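Local coordinates for protein virulence factor (PDB 2W3Y) that acts as a virulence factor of a Drosophila pathogen, an S-palmitoylated protein of a new fold that binds to lipid vesicles, at residues I65-F70 and A171-D176; V71-A76 and D244-K249. All coordinates share one frame; numbering follows the deposited sequence.

Contact 1: residues I65-F70 and A171-D176; sequences ILMERF and AYSTHD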
# COMPACT_ATOMS: atom_id res chain seq x y z
N ILE A 65 7.94 -0.21 10.49
CA ILE A 65 8.68 1.03 10.25
C ILE A 65 9.43 1.02 8.93
O ILE A 65 9.37 2.00 8.17
CB ILE A 65 9.69 1.40 11.39
CG1 ILE A 65 9.01 1.45 12.77
CG2 ILE A 65 10.42 2.72 11.07
CD1 ILE A 65 7.76 2.24 12.85
N LEU A 66 10.13 -0.07 8.66
CA LEU A 66 10.84 -0.24 7.39
C LEU A 66 9.94 -0.10 6.15
O LEU A 66 10.29 0.59 5.19
CB LEU A 66 11.55 -1.59 7.36
CG LEU A 66 12.79 -1.76 8.25
CD1 LEU A 66 13.23 -3.23 8.26
CD2 LEU A 66 13.94 -0.84 7.80
N MET A 67 8.79 -0.77 6.18
CA MET A 67 7.90 -0.75 5.02
C MET A 67 7.28 0.64 4.77
O MET A 67 7.19 1.06 3.61
CB MET A 67 6.82 -1.84 5.15
CG MET A 67 7.31 -3.29 4.92
SD MET A 67 8.15 -3.67 3.34
CE MET A 67 9.86 -3.30 3.65
N GLU A 68 6.90 1.35 5.84
CA GLU A 68 6.38 2.73 5.70
C GLU A 68 7.44 3.66 5.08
O GLU A 68 7.13 4.56 4.29
CB GLU A 68 5.85 3.29 7.02
CG GLU A 68 4.62 2.53 7.58
CD GLU A 68 3.78 3.32 8.60
OE1 GLU A 68 4.11 4.49 8.95
OE2 GLU A 68 2.74 2.77 9.04
N ARG A 69 8.70 3.42 5.43
CA ARG A 69 9.81 4.18 4.88
C ARG A 69 10.04 3.87 3.39
O ARG A 69 10.29 4.79 2.61
CB ARG A 69 11.09 3.92 5.68
CG ARG A 69 11.05 4.54 7.08
CD ARG A 69 12.34 4.26 7.84
NE ARG A 69 13.38 5.21 7.44
CZ ARG A 69 14.65 5.17 7.81
NH1 ARG A 69 15.10 4.20 8.61
NH2 ARG A 69 15.49 6.11 7.38
N PHE A 70 9.94 2.59 3.03
CA PHE A 70 10.00 2.16 1.62
C PHE A 70 8.85 2.75 0.79
O PHE A 70 9.06 3.21 -0.34
CB PHE A 70 10.03 0.63 1.51
CG PHE A 70 11.43 0.03 1.51
CD1 PHE A 70 12.32 0.28 0.47
CD2 PHE A 70 11.84 -0.81 2.56
CE1 PHE A 70 13.60 -0.28 0.46
CE2 PHE A 70 13.12 -1.37 2.58
CZ PHE A 70 14.01 -1.11 1.53
N ALA A 171 -0.92 2.43 -2.04
CA ALA A 171 0.51 2.31 -1.78
C ALA A 171 0.64 1.87 -0.32
O ALA A 171 0.47 2.68 0.59
CB ALA A 171 1.21 3.62 -2.02
N TYR A 172 0.91 0.59 -0.12
CA TYR A 172 0.72 -0.02 1.18
C TYR A 172 1.69 -1.15 1.50
O TYR A 172 2.47 -1.57 0.63
CB TYR A 172 -0.75 -0.49 1.35
CG TYR A 172 -1.22 -1.70 0.53
CD1 TYR A 172 -1.46 -2.93 1.13
CD2 TYR A 172 -1.45 -1.58 -0.86
CE1 TYR A 172 -1.91 -4.05 0.38
CE2 TYR A 172 -1.90 -2.68 -1.61
CZ TYR A 172 -2.14 -3.91 -0.98
OH TYR A 172 -2.59 -4.99 -1.72
N SER A 173 1.67 -1.58 2.76
CA SER A 173 2.35 -2.79 3.20
C SER A 173 1.38 -3.66 4.00
O SER A 173 0.41 -3.14 4.58
CB SER A 173 3.62 -2.47 4.03
OG SER A 173 3.32 -1.82 5.26
N THR A 174 1.61 -4.98 3.97
CA THR A 174 0.90 -5.94 4.81
C THR A 174 1.92 -6.68 5.67
O THR A 174 3.07 -6.90 5.27
CB THR A 174 0.04 -6.99 4.03
OG1 THR A 174 0.89 -7.98 3.46
CG2 THR A 174 -0.81 -6.33 2.94
N HIS A 175 1.48 -7.03 6.87
CA HIS A 175 2.35 -7.65 7.86
C HIS A 175 1.58 -8.88 8.34
O HIS A 175 0.66 -8.77 9.16
CB HIS A 175 2.75 -6.60 8.94
CG HIS A 175 3.47 -5.43 8.35
ND1 HIS A 175 4.84 -5.39 8.19
CD2 HIS A 175 2.99 -4.33 7.72
CE1 HIS A 175 5.18 -4.29 7.56
NE2 HIS A 175 4.08 -3.63 7.25
N ASP A 176 1.90 -10.02 7.73
CA ASP A 176 1.16 -11.27 7.90
C ASP A 176 1.72 -12.10 9.03
O ASP A 176 2.88 -12.48 9.00
CB ASP A 176 1.23 -12.17 6.65
CG ASP A 176 0.86 -11.46 5.36
OD1 ASP A 176 0.20 -10.40 5.39
OD2 ASP A 176 1.27 -11.98 4.31
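M67, on one flank of helix 57-81, lies against S173 and H175 of strand 166-179, and these three buried side chains make the whole contact. Between residues 65-70 and 171-176 the backbones come nearest at M67 and S173, whose CA atoms are 6.2 Å apart. That spacing brings the first side-chain carbons together: M67 CB stands 3.4 Å from S173 CB, tighter than a usual carbon-carbon contact, so helix and strand are closely apposed here. From CB the methionine turns aside. Its CG is placed anti to the carbonyl carbon (chi1 -74°), and bends at chi2 and chi3 then carry the thioether away from the strand; the M67 side chain also touches F228 of strand 214-228. What meets the histidine is thus the methylene CG, 3.5 Å from H175 CE1, approaching the imidazole obliquely.

The strand residues are joined to each other as well. S173 and H175, two apart, both direct CB at the helix. A chi1 of 65° sets S173 OG between its backbone N and carbonyl carbon, where it meets H175 NE2 at 2.8 Å in a hydrogen bond whose donor may be either group. H175 ND1 is hydrogen-bonded to the hydroxyl of Y187, so both ring nitrogens have partners, which should fix the ring's rotation beside M67. On the strand's other side T174 OG1 donates to D176 OD1 over 3.2 Å, reaching the syn side of that oxygen from 33° out of the carboxylate plane.

Backbone bonds from S173 to Q45 and Y47 tie this strand to strand 40-49, making the arrangement a helix packed on the mixed beta sheet of the Evf fold.

Contact 2: residues V71-A76 and D244-K249; sequences VAVASA and DNFLDK
F246 and L247, successive residues of helix 237-250, receive the two methyls of V73 from helix 57-81 in a small, wholly apolar contact burying 118 Å² over both sides. Between residues 71-76 and 244-249 the CA atoms come nearest at V73 and L247, 7.2 Å apart, and V73 points its CB at the other helix.

The aliphatic-aromatic part belongs to one valine branch. V73 CG1, anti to the backbone N (chi1 166°), reaches the far end of the F246 ring, 3.8 Å from CE2 and 4.1 Å from CZ. The approach to the ring is oblique. F246 extends from its own helix with CG likewise anti to the backbone N (chi1 174°), which brings the end of the ring nearer to V73 than the direction of its CB alone would suggest.

The aliphatic pair uses the other branch: V73 CG2 lies 4.1 Å from L247 CD2, the two side chains crossing at about a right angle. The valine's methyls are therefore divided, one to each residue of the partner helix.

Polar groups neighbour the contact without joining it. K249 forms a salt bridge with D11 of helix 9-18, and D244 OD1 is hydrogen-bonded to the hydroxyl of Y233.

Further apolar neighbours surround the join. F14 of helix 9-18 touches V73 and meets the F246 ring edge-to-face, F105 and L101 of helix 91-105 also pack on F246, and L66 continues the L247 contact along helix 57-81, placing the patch where four helices converge.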
# COMPACT_ATOMS: atom_id res chain seq x y z
N VAL A 71 7.64 2.75 1.35
CA VAL A 71 6.48 3.36 0.68
C VAL A 71 6.70 4.86 0.43
O VAL A 71 6.46 5.33 -0.70
CB VAL A 71 5.11 3.07 1.45
CG1 VAL A 71 3.95 3.88 0.85
CG2 VAL A 71 4.80 1.57 1.42
N ALA A 72 7.19 5.59 1.44
CA ALA A 72 7.48 7.03 1.30
C ALA A 72 8.66 7.29 0.31
O ALA A 72 8.60 8.25 -0.46
CB ALA A 72 7.77 7.69 2.67
N VAL A 73 9.68 6.43 0.34
CA VAL A 73 10.78 6.50 -0.67
C VAL A 73 10.25 6.35 -2.11
O VAL A 73 10.59 7.15 -2.99
CB VAL A 73 11.93 5.48 -0.37
CG1 VAL A 73 12.88 5.30 -1.58
CG2 VAL A 73 12.72 5.94 0.82
N ALA A 74 9.39 5.36 -2.34
CA ALA A 74 8.83 5.15 -3.68
C ALA A 74 7.98 6.37 -4.10
O ALA A 74 8.11 6.89 -5.22
CB ALA A 74 8.03 3.86 -3.74
N SER A 75 7.13 6.83 -3.19
CA SER A 75 6.26 7.97 -3.44
C SER A 75 7.01 9.26 -3.76
O SER A 75 6.58 10.02 -4.62
CB SER A 75 5.32 8.21 -2.25
OG SER A 75 4.43 9.26 -2.58
N ALA A 76 8.12 9.50 -3.05
CA ALA A 76 8.95 10.69 -3.27
C ALA A 76 9.66 10.70 -4.64
O ALA A 76 9.71 11.76 -5.30
CB ALA A 76 9.93 10.90 -2.12
N ASP A 244 19.51 0.40 5.44
CA ASP A 244 19.48 1.60 6.29
C ASP A 244 20.05 2.85 5.63
O ASP A 244 19.46 3.93 5.75
CB ASP A 244 20.19 1.34 7.63
CG ASP A 244 19.38 0.44 8.55
OD1 ASP A 244 18.15 0.27 8.31
OD2 ASP A 244 19.97 -0.10 9.52
N ASN A 245 21.18 2.70 4.92
CA ASN A 245 21.81 3.81 4.22
C ASN A 245 20.95 4.34 3.07
O ASN A 245 20.81 5.54 2.89
CB ASN A 245 23.20 3.42 3.67
CG ASN A 245 24.27 3.30 4.77
OD1 ASN A 245 24.18 3.93 5.83
ND2 ASN A 245 25.29 2.49 4.51
N PHE A 246 20.39 3.42 2.30
CA PHE A 246 19.51 3.77 1.18
C PHE A 246 18.27 4.52 1.69
O PHE A 246 17.92 5.59 1.18
CB PHE A 246 19.11 2.51 0.42
CG PHE A 246 18.11 2.74 -0.67
CD1 PHE A 246 18.52 3.09 -1.95
CD2 PHE A 246 16.74 2.60 -0.42
CE1 PHE A 246 17.60 3.32 -2.97
CE2 PHE A 246 15.81 2.82 -1.43
CZ PHE A 246 16.25 3.20 -2.71
N LEU A 247 17.62 3.94 2.69
CA LEU A 247 16.44 4.57 3.31
C LEU A 247 16.74 5.97 3.89
O LEU A 247 15.95 6.90 3.72
CB LEU A 247 15.80 3.64 4.35
CG LEU A 247 15.12 2.35 3.86
CD1 LEU A 247 14.42 1.70 5.02
CD2 LEU A 247 14.13 2.59 2.72
N ASP A 248 17.89 6.11 4.54
CA ASP A 248 18.35 7.40 5.06
C ASP A 248 18.61 8.45 3.97
O ASP A 248 18.26 9.62 4.13
CB ASP A 248 19.60 7.20 5.96
CG ASP A 248 19.24 6.73 7.36
OD1 ASP A 248 18.05 6.83 7.74
OD2 ASP A 248 20.15 6.28 8.10
N LYS A 249 19.17 8.02 2.84
CA LYS A 249 19.52 8.94 1.76
C LYS A 249 18.31 9.49 0.97
O LYS A 249 18.30 10.65 0.54
CB LYS A 249 20.51 8.25 0.81
CG LYS A 249 21.19 9.18 -0.20
CD LYS A 249 22.32 8.48 -0.96
CE LYS A 249 22.75 9.28 -2.19
NZ LYS A 249 23.64 8.47 -3.10

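Helix 57-81 is common to both contacts: residues 65-70 meet strand 166-179 of the mixed sheet, and the following residues 71-76 meet helix 237-250. The centres of contacts 1 and 2 are 12 Å apart, about 7 Å and 15 Å from the centre of the chain respectively. The contacts also touch directly, through the R69 NH2 to D248 OD1 salt bridge at 2.7 Å and through F70 CE1, 3.7 Å from L247 CD2. Along the chain the segments alternate, 65-70, 71-76, 171-176, 244-249. One helix thus joins the sheet to an outer helical layer, linking distant parts of the sequence.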